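Nucleoprotein (Sendai virus, PDB 6M7D) encapsidates the viral RNA genome in a helical nucleocapsid, one subunit per six ribonucleotides, shielding it from nucleases and forming the template for transcription and replication. Local coordinates at residues L363-I376 and R395-H409. Numbering follows the deposited sequence.
Sequences LLGQAVAKDAESKI and RHHLANLSGGDGAYH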
loop_
_atom_site.group_PDB
_atom_site.type_symbol
_atom_site.label_atom_id
_atom_site.label_comp_id
_atom_site.label_asym_id
_atom_site.label_seq_id
_atom_site.Cartn_x
_atom_site.Cartn_y
_atom_site.Cartn_z
ATOM N N LEU A 363 -10.874 -23.455 15.072
ATOM C CA LEU A 363 -11.700 -24.578 14.665
ATOM C C LEU A 363 -13.174 -24.300 14.885
ATOM O O LEU A 363 -14.008 -24.788 14.123
ATOM C CB LEU A 363 -11.275 -25.832 15.416
ATOM C CG LEU A 363 -9.879 -26.328 15.073
ATOM C CD1 LEU A 363 -9.615 -27.629 15.766
ATOM C CD2 LEU A 363 -9.723 -26.463 13.584
ATOM N N LEU A 364 -13.516 -23.500 15.892
ATOM C CA LEU A 364 -14.903 -23.119 16.093
ATOM C C LEU A 364 -15.395 -22.213 14.982
ATOM O O LEU A 364 -16.543 -22.331 14.544
ATOM C CB LEU A 364 -15.064 -22.431 17.438
ATOM C CG LEU A 364 -16.486 -21.955 17.676
ATOM C CD1 LEU A 364 -17.381 -23.143 17.956
ATOM C CD2 LEU A 364 -16.518 -20.967 18.794
ATOM N N GLY A 365 -14.559 -21.278 14.539
ATOM C CA GLY A 365 -14.927 -20.467 13.399
ATOM C C GLY A 365 -15.146 -21.304 12.161
ATOM O O GLY A 365 -16.103 -21.090 11.417
ATOM N N GLN A 366 -14.267 -22.275 11.929
ATOM C CA GLN A 366 -14.456 -23.175 10.797
ATOM C C GLN A 366 -15.728 -23.995 10.943
ATOM O O GLN A 366 -16.402 -24.286 9.954
ATOM C CB GLN A 366 -13.263 -24.100 10.654
ATOM C CG GLN A 366 -12.010 -23.414 10.266
ATOM C CD GLN A 366 -10.875 -24.360 10.214
ATOM O OE1 GLN A 366 -10.880 -25.389 10.869
ATOM N NE2 GLN A 366 -9.890 -24.033 9.410
ATOM N N ALA A 367 -16.064 -24.384 12.171
ATOM C CA ALA A 367 -17.233 -25.221 12.400
ATOM C C ALA A 367 -18.522 -24.447 12.180
ATOM O O ALA A 367 -19.443 -24.936 11.523
ATOM C CB ALA A 367 -17.183 -25.796 13.811
ATOM N N VAL A 368 -18.621 -23.242 12.742
ATOM C CA VAL A 368 -19.826 -22.452 12.540
ATOM C C VAL A 368 -19.913 -21.936 11.115
ATOM O O VAL A 368 -21.013 -21.696 10.616
ATOM C CB VAL A 368 -19.918 -21.289 13.549
ATOM C CG1 VAL A 368 -19.693 -21.791 14.944
ATOM C CG2 VAL A 368 -18.936 -20.195 13.217
ATOM N N ALA A 369 -18.781 -21.766 10.436
ATOM C CA ALA A 369 -18.818 -21.317 9.056
ATOM C C ALA A 369 -19.216 -22.437 8.110
ATOM O O ALA A 369 -19.731 -22.172 7.021
ATOM C CB ALA A 369 -17.464 -20.737 8.662
ATOM N N LYS A 370 -19.000 -23.682 8.510
ATOM C CA LYS A 370 -19.254 -24.845 7.680
ATOM C C LYS A 370 -20.613 -25.466 7.945
ATOM O O LYS A 370 -21.020 -26.367 7.212
ATOM C CB LYS A 370 -18.175 -25.896 7.932
ATOM C CG LYS A 370 -17.006 -25.839 7.001
ATOM C CD LYS A 370 -16.274 -27.154 6.998
ATOM C CE LYS A 370 -15.212 -27.199 8.073
ATOM N NZ LYS A 370 -13.872 -26.864 7.528
ATOM N N ASP A 371 -21.321 -25.002 8.961
ATOM C CA ASP A 371 -22.531 -25.648 9.435
ATOM C C ASP A 371 -23.736 -24.865 8.942
ATOM O O ASP A 371 -23.850 -23.670 9.215
ATOM C CB ASP A 371 -22.526 -25.733 10.958
ATOM C CG ASP A 371 -23.657 -26.563 11.498
ATOM O OD1 ASP A 371 -23.611 -27.799 11.346
ATOM O OD2 ASP A 371 -24.588 -25.982 12.081
ATOM N N ALA A 372 -24.649 -25.543 8.241
ATOM C CA ALA A 372 -25.819 -24.865 7.633
ATOM C C ALA A 372 -26.704 -24.201 8.696
ATOM O O ALA A 372 -27.101 -23.043 8.478
ATOM C CB ALA A 372 -26.605 -25.858 6.814
ATOM N N GLU A 373 -26.979 -24.888 9.808
ATOM C CA GLU A 373 -27.845 -24.305 10.868
ATOM C C GLU A 373 -27.168 -23.068 11.470
ATOM O O GLU A 373 -27.853 -22.045 11.657
ATOM C CB GLU A 373 -28.109 -25.349 11.955
ATOM C CG GLU A 373 -28.643 -26.662 11.414
ATOM C CD GLU A 373 -28.955 -27.708 12.471
ATOM O OE1 GLU A 373 -28.730 -28.905 12.201
ATOM O OE2 GLU A 373 -29.427 -27.323 13.560
ATOM N N SER A 374 -25.862 -23.167 11.726
ATOM C CA SER A 374 -25.044 -22.088 12.339
ATOM C C SER A 374 -24.934 -20.848 11.443
ATOM O O SER A 374 -25.001 -19.729 11.984
ATOM C CB SER A 374 -23.672 -22.608 12.685
ATOM O OG SER A 374 -23.729 -23.487 13.797
ATOM N N LYS A 375 -24.803 -21.040 10.128
ATOM C CA LYS A 375 -24.532 -19.929 9.232
ATOM C C LYS A 375 -25.777 -19.347 8.589
ATOM O O LYS A 375 -25.651 -18.527 7.680
ATOM C CB LYS A 375 -23.551 -20.358 8.147
ATOM C CG LYS A 375 -24.066 -21.378 7.183
ATOM C CD LYS A 375 -22.914 -21.959 6.419
ATOM C CE LYS A 375 -23.380 -22.894 5.352
ATOM N NZ LYS A 375 -22.232 -23.559 4.712
ATOM N N ILE A 376 -26.965 -19.743 9.019
ATOM C CA ILE A 376 -28.203 -19.120 8.580
ATOM C C ILE A 376 -28.761 -18.323 9.745
ATOM O O ILE A 376 -28.867 -18.836 10.864
ATOM C CB ILE A 376 -29.219 -20.162 8.090
ATOM C CG1 ILE A 376 -28.679 -20.900 6.875
ATOM C CG2 ILE A 376 -30.528 -19.495 7.736
ATOM C CD1 ILE A 376 -29.514 -22.076 6.489
ATOM N N ARG A 395 -31.502 -25.166 3.215
ATOM C CA ARG A 395 -30.674 -26.138 3.978
ATOM C C ARG A 395 -30.310 -27.306 3.058
ATOM O O ARG A 395 -29.154 -27.756 3.103
ATOM C CB ARG A 395 -31.424 -26.599 5.231
ATOM C CG ARG A 395 -31.338 -25.609 6.383
ATOM C CD ARG A 395 -32.474 -25.761 7.372
ATOM N NE ARG A 395 -32.651 -24.552 8.162
ATOM C CZ ARG A 395 -33.759 -24.248 8.825
ATOM N NH1 ARG A 395 -34.795 -25.070 8.790
ATOM N NH2 ARG A 395 -33.830 -23.125 9.517
ATOM N N HIS A 396 -31.267 -27.752 2.240
ATOM C CA HIS A 396 -31.027 -28.863 1.283
ATOM C C HIS A 396 -29.954 -28.443 0.273
ATOM O O HIS A 396 -29.106 -29.288 -0.067
ATOM C CB HIS A 396 -32.334 -29.262 0.589
ATOM C CG HIS A 396 -32.124 -30.085 -0.637
ATOM N ND1 HIS A 396 -32.179 -31.464 -0.619
ATOM C CD2 HIS A 396 -31.849 -29.734 -1.911
ATOM C CE1 HIS A 396 -31.952 -31.927 -1.830
ATOM N NE2 HIS A 396 -31.745 -30.885 -2.641
ATOM N N HIS A 397 -30.003 -27.189 -0.187
ATOM C CA HIS A 397 -29.019 -26.678 -1.178
ATOM C C HIS A 397 -27.637 -26.613 -0.526
ATOM O O HIS A 397 -26.663 -27.033 -1.168
ATOM C CB HIS A 397 -29.427 -25.290 -1.690
ATOM C CG HIS A 397 -30.752 -25.243 -2.374
ATOM N ND1 HIS A 397 -31.200 -26.259 -3.193
ATOM C CD2 HIS A 397 -31.714 -24.296 -2.386
ATOM C CE1 HIS A 397 -32.387 -25.946 -3.667
ATOM N NE2 HIS A 397 -32.724 -24.746 -3.188
ATOM N N LEU A 398 -27.581 -26.138 0.720
ATOM C CA LEU A 398 -26.297 -26.013 1.457
ATOM C C LEU A 398 -25.685 -27.404 1.637
ATOM O O LEU A 398 -24.461 -27.535 1.451
ATOM C CB LEU A 398 -26.577 -25.354 2.811
ATOM C CG LEU A 398 -26.969 -23.879 2.746
ATOM C CD1 LEU A 398 -27.268 -23.337 4.135
ATOM C CD2 LEU A 398 -25.877 -23.061 2.078
ATOM N N ALA A 399 -26.517 -28.400 1.957
ATOM C CA ALA A 399 -26.035 -29.785 2.162
ATOM C C ALA A 399 -25.434 -30.334 0.863
ATOM O O ALA A 399 -24.363 -30.958 0.930
ATOM C CB ALA A 399 -27.182 -30.642 2.636
ATOM N N ASN A 400 -26.105 -30.119 -0.271
ATOM C CA ASN A 400 -25.586 -30.604 -1.579
ATOM C C ASN A 400 -24.303 -29.856 -1.960
ATOM O O ASN A 400 -23.333 -30.517 -2.376
ATOM C CB ASN A 400 -26.624 -30.438 -2.691
ATOM C CG ASN A 400 -27.940 -31.116 -2.379
ATOM O OD1 ASN A 400 -28.263 -31.352 -1.218
ATOM N ND2 ASN A 400 -28.707 -31.428 -3.411
ATOM N N LEU A 401 -24.301 -28.530 -1.786
ATOM C CA LEU A 401 -23.153 -27.665 -2.175
ATOM C C LEU A 401 -21.899 -27.978 -1.352
ATOM O O LEU A 401 -20.815 -28.067 -1.961
ATOM C CB LEU A 401 -23.562 -26.198 -2.008
ATOM C CG LEU A 401 -24.490 -25.653 -3.093
ATOM C CD1 LEU A 401 -25.039 -24.291 -2.701
ATOM C CD2 LEU A 401 -23.778 -25.582 -4.434
ATOM N N SER A 402 -22.035 -28.162 -0.036
ATOM C CA SER A 402 -20.829 -28.424 0.796
ATOM C C SER A 402 -20.975 -29.707 1.619
ATOM O O SER A 402 -21.952 -29.819 2.380
ATOM C CB SER A 402 -20.516 -27.242 1.677
ATOM O OG SER A 402 -19.283 -27.433 2.355
ATOM N N GLY A 403 -19.989 -30.600 1.503
ATOM C CA GLY A 403 -19.940 -31.867 2.257
ATOM C C GLY A 403 -19.679 -31.635 3.736
ATOM O O GLY A 403 -20.345 -32.286 4.565
ATOM N N GLY A 404 -18.768 -30.707 4.053
ATOM C CA GLY A 404 -18.391 -30.411 5.450
ATOM C C GLY A 404 -18.227 -31.678 6.277
ATOM O O GLY A 404 -18.745 -31.703 7.410
ATOM N N ASP A 405 -17.562 -32.700 5.726
ATOM C CA ASP A 405 -17.395 -33.999 6.434
ATOM C C ASP A 405 -16.173 -33.984 7.362
ATOM O O ASP A 405 -15.217 -34.737 7.090
ATOM C CB ASP A 405 -17.363 -35.169 5.446
ATOM C CG ASP A 405 -18.743 -35.575 4.959
ATOM O OD1 ASP A 405 -18.852 -36.647 4.333
ATOM O OD2 ASP A 405 -19.698 -34.817 5.214
ATOM N N GLY A 406 -16.225 -33.183 8.429
ATOM C CA GLY A 406 -15.152 -33.127 9.443
ATOM C C GLY A 406 -13.772 -32.857 8.865
ATOM O O GLY A 406 -12.819 -33.538 9.291
ATOM N N ALA A 407 -13.663 -31.930 7.910
ATOM C CA ALA A 407 -12.345 -31.583 7.325
ATOM C C ALA A 407 -12.014 -30.140 7.717
ATOM O O ALA A 407 -12.825 -29.250 7.401
ATOM C CB ALA A 407 -12.389 -31.754 5.827
ATOM N N TYR A 408 -10.857 -29.911 8.349
ATOM C CA TYR A 408 -10.534 -28.562 8.778
ATOM C C TYR A 408 -9.361 -28.037 7.970
ATOM O O TYR A 408 -8.541 -28.804 7.463
ATOM C CB TYR A 408 -10.193 -28.519 10.268
ATOM C CG TYR A 408 -11.395 -28.510 11.180
ATOM C CD1 TYR A 408 -12.523 -27.765 10.873
ATOM C CD2 TYR A 408 -11.406 -29.265 12.344
ATOM C CE1 TYR A 408 -13.616 -27.759 11.707
ATOM C CE2 TYR A 408 -12.495 -29.266 13.181
ATOM C CZ TYR A 408 -13.597 -28.513 12.860
ATOM O OH TYR A 408 -14.682 -28.521 13.702
ATOM N N HIS A 409 -9.294 -26.719 7.856
ATOM C CA HIS A 409 -8.186 -26.037 7.209
ATOM C C HIS A 409 -7.061 -25.874 8.214
ATOM O O HIS A 409 -7.286 -25.404 9.330
ATOM C CB HIS A 409 -8.617 -24.670 6.683
ATOM C CG HIS A 409 -9.676 -24.735 5.630
ATOM N ND1 HIS A 409 -9.399 -25.040 4.317
ATOM C CD2 HIS A 409 -11.012 -24.536 5.697
ATOM C CE1 HIS A 409 -10.519 -25.029 3.620
ATOM N NE2 HIS A 409 -11.513 -24.723 4.433
#
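The chain at 395-409 runs back past 363-376 in the reverse order: by CA atoms R395 pairs with A372, G404 with K370 and Y408 with Q366, with CA of K370 and CA of G404 6.1 Å apart. The C-terminal part of helix 388-401, through R395 and L398, meets A372 and the type I turn E373-I376, while the loop beyond it, which by similarity belongs to Ntail from 405 on, turns at G404-G406 and then runs extended at A407-H409 past helix 359-370. G404, at positive phi (43°), passes beside K370.

Two patches carry the contact. In the apolar one, L398 CD1 lies 3.5 Å from I376 CD1 and 3.7 Å from A372 CB; the methylenes of K375 slide past L398 in the opposite direction, and M281 also touches K375. In the other, L363 CD2 sits over one face of the Y408 ring, 3.8 Å from the ring centroid and 25° off its normal, a CH-pi contact. Q366, extended beyond CG, sends NE2 to H409 O (2.9 Å, N-H...O angle 164°), with the acceptor close to the amide plane. K370 bends at chi3 and chi4, which turns NZ onto A407 O at 2.6 Å, in the carbonyl plane.

Both hydrogen bonds use backbone carbonyls of A407-H409, so they fix its path largely independently of the side chains there, whereas L363 packs one methyl on the Y408 ring. With V341 and V342 of helix 330-343 touching Q366 and K370, the contact probably ties the start of Ntail to the core. H409 lies about 11 Å from RNA-binding Y350, side chain to side chain, and K370 beside it probably makes a protonated imidazole less likely.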